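Side-chain contact in PRO-PRO endopeptidase (Paenibacillus alvei, PDB 6FPC), which is a secreted zinc-dependent endopeptidase that cuts between two proline residues and cleaves a cell-surface protein, with a possible role in regulating bacterial adhesion: residues Ser5-Asp8 and Lys9-Leu13. Residues are numbered along the deposited sequence; the frame is centred on the assembly and turned at random.
Sequences SILD and KLVVL
Leu7 meets Leu10 and Val11 where a short, roughly one-turn helix (7-10) at the modelled N-terminus runs into strand 11-12, at one edge of the mixed sheet. At the helix start, Ser5 makes an ST turn: its OG accepts a hydrogen bond from the backbone N of Leu7, 3.0 Å away, and also hydrogen-bonds to Glu31.

The CB of Leu7 lies at the margin of contact with Val11 CG2. With CG anti to the carbonyl carbon (chi1 -67°) and CD1 extended away from CA (chi2 -173°), it is CD2 that turns to the other two side chains, 3.9 Å from Val11 CG2 and 4.1 Å from Leu10 CD2. Leu30 of helix 20-30 packs against both Leu7 and Val11, while Leu10 reaches Leu38 of helix 35-43 and Ile48 of strand 47-51, so this buried apolar patch joins the short helix to two others and the neighbouring strand.

On the more open flank, the extended Lys9 chain passes Ile6, its CE lying 3.7 Å from Ile6 CD1, with Tyr42 of helix 35-43 touching both side chains. Two backbone donors grip the Ile6 carbonyl: Leu10 N approaches in the carbonyl plane, Lys9 N from above it. Val11, the first residue to leave helical geometry, still donates its N-H to Leu7 O, at 2.9 Å.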
ATOM      1  N   SER A   5      -7.660  11.434  16.481  1.00 45.15           N
ATOM      2  CA  SER A   5      -7.167  10.350  15.634  1.00 42.78           C
ATOM      3  C   SER A   5      -5.638  10.307  15.528  1.00 43.95           C
ATOM      4  O   SER A   5      -4.989  11.344  15.390  1.00 43.46           O
ATOM      5  CB  SER A   5      -7.762  10.449  14.228  1.00 46.54           C
ATOM      6  OG  SER A   5      -7.156   9.522  13.334  1.00 50.40           O
ATOM      7  N   ILE A   6      -5.082   9.086  15.511  1.00 37.92           N
ATOM      8  CA  ILE A   6      -3.661   8.809  15.297  1.00 36.05           C
ATOM      9  C   ILE A   6      -3.220   9.387  13.929  1.00 36.08           C
ATOM     10  O   ILE A   6      -2.068   9.793  13.780  1.00 33.53           O
ATOM     11  CB  ILE A   6      -3.401   7.272  15.420  1.00 38.97           C
ATOM     12  CG1 ILE A   6      -1.991   6.850  14.940  1.00 38.35           C
ATOM     13  CG2 ILE A   6      -4.487   6.443  14.721  1.00 42.04           C
ATOM     14  CD1 ILE A   6      -0.922   7.067  15.951  1.00 38.50           C
ATOM     15  N   LEU A   7      -4.150   9.479  12.965  1.00 34.01           N
ATOM     16  CA  LEU A   7      -3.848   9.989  11.619  1.00 33.80           C
ATOM     17  C   LEU A   7      -3.423  11.485  11.591  1.00 36.65           C
ATOM     18  O   LEU A   7      -2.691  11.894  10.685  1.00 35.82           O
ATOM     19  CB  LEU A   7      -5.012   9.708  10.632  1.00 34.35           C
ATOM     20  CG  LEU A   7      -5.297   8.222  10.274  1.00 39.33           C
ATOM     21  CD1 LEU A   7      -6.334   8.136   9.170  1.00 39.89           C
ATOM     22  CD2 LEU A   7      -4.062   7.504   9.744  1.00 39.05           C
ATOM     23  N   ASP A   8      -3.838  12.278  12.598  1.00 32.22           N
ATOM     24  CA  ASP A   8      -3.464  13.685  12.735  1.00 31.80           C
ATOM     25  C   ASP A   8      -1.946  13.821  12.971  1.00 35.68           C
ATOM     26  O   ASP A   8      -1.381  14.855  12.639  1.00 35.98           O
ATOM     27  CB  ASP A   8      -4.243  14.334  13.889  1.00 34.35           C
ATOM     28  CG  ASP A   8      -5.749  14.382  13.684  1.00 50.67           C
ATOM     29  OD1 ASP A   8      -6.210  14.097  12.554  1.00 50.41           O
ATOM     30  OD2 ASP A   8      -6.466  14.712  14.650  1.00 62.71           O
ATOM     31  N   LYS A   9      -1.287  12.791  13.532  1.00 33.40           N
ATOM     32  CA  LYS A   9       0.165  12.850  13.718  1.00 33.95           C
ATOM     33  C   LYS A   9       0.926  11.910  12.758  1.00 37.38           C
ATOM     34  O   LYS A   9       2.039  12.245  12.347  1.00 38.24           O
ATOM     35  CB  LYS A   9       0.585  12.644  15.180  1.00 37.86           C
ATOM     36  CG  LYS A   9       0.169  11.334  15.814  1.00 43.62           C
ATOM     37  CD  LYS A   9       0.590  11.318  17.276  1.00 44.70           C
ATOM     38  CE  LYS A   9       0.398   9.947  17.854  1.00 41.76           C
ATOM     39  NZ  LYS A   9       0.629   9.922  19.321  1.00 46.63           N
ATOM     40  N   LEU A  10       0.323  10.762  12.388  1.00 32.18           N
ATOM     41  CA  LEU A  10       0.897   9.765  11.477  1.00 30.70           C
ATOM     42  C   LEU A  10       0.917  10.265  10.016  1.00 34.46           C
ATOM     43  O   LEU A  10       1.900  10.029   9.295  1.00 33.34           O
ATOM     44  CB  LEU A  10       0.123   8.436  11.599  1.00 31.00           C
ATOM     45  CG  LEU A  10       0.571   7.227  10.766  1.00 34.29           C
ATOM     46  CD1 LEU A  10       1.917   6.675  11.239  1.00 34.89           C
ATOM     47  CD2 LEU A  10      -0.428   6.099  10.867  1.00 35.20           C
ATOM     48  N   VAL A  11      -0.173  10.939   9.582  1.00 31.74           N
ATOM     49  CA  VAL A  11      -0.264  11.477   8.220  1.00 31.76           C
ATOM     50  C   VAL A  11       0.380  12.850   8.187  1.00 36.25           C
ATOM     51  O   VAL A  11      -0.035  13.735   8.934  1.00 35.27           O
ATOM     52  CB  VAL A  11      -1.709  11.483   7.641  1.00 35.16           C
ATOM     53  CG1 VAL A  11      -1.774  12.215   6.288  1.00 34.33           C
ATOM     54  CG2 VAL A  11      -2.240  10.059   7.513  1.00 34.52           C
ATOM     55  N   VAL A  12       1.410  13.014   7.352  1.00 32.28           N
ATOM     56  CA  VAL A  12       2.101  14.291   7.213  1.00 32.73           C
ATOM     57  C   VAL A  12       1.695  14.924   5.869  1.00 36.53           C
ATOM     58  O   VAL A  12       1.986  14.370   4.813  1.00 33.01           O
ATOM     59  CB  VAL A  12       3.638  14.176   7.418  1.00 36.16           C
ATOM     60  CG1 VAL A  12       4.324  15.534   7.247  1.00 36.90           C
ATOM     61  CG2 VAL A  12       3.960  13.601   8.805  1.00 36.30           C
ATOM     62  N   LEU A  13       0.968  16.043   5.930  1.00 36.08           N
ATOM     63  CA  LEU A  13       0.503  16.770   4.745  1.00 36.33           C
ATOM     64  C   LEU A  13       1.607  17.740   4.302  1.00 40.07           C
ATOM     65  O   LEU A  13       2.456  18.077   5.135  1.00 39.47           O
ATOM     66  CB  LEU A  13      -0.833  17.511   5.035  1.00 37.96           C
ATOM     67  CG  LEU A  13      -2.039  16.620   5.411  1.00 42.39           C
ATOM     68  CD1 LEU A  13      -3.232  17.436   5.748  1.00 43.81           C
ATOM     69  CD2 LEU A  13      -2.395  15.631   4.302  1.00 41.26           C
TER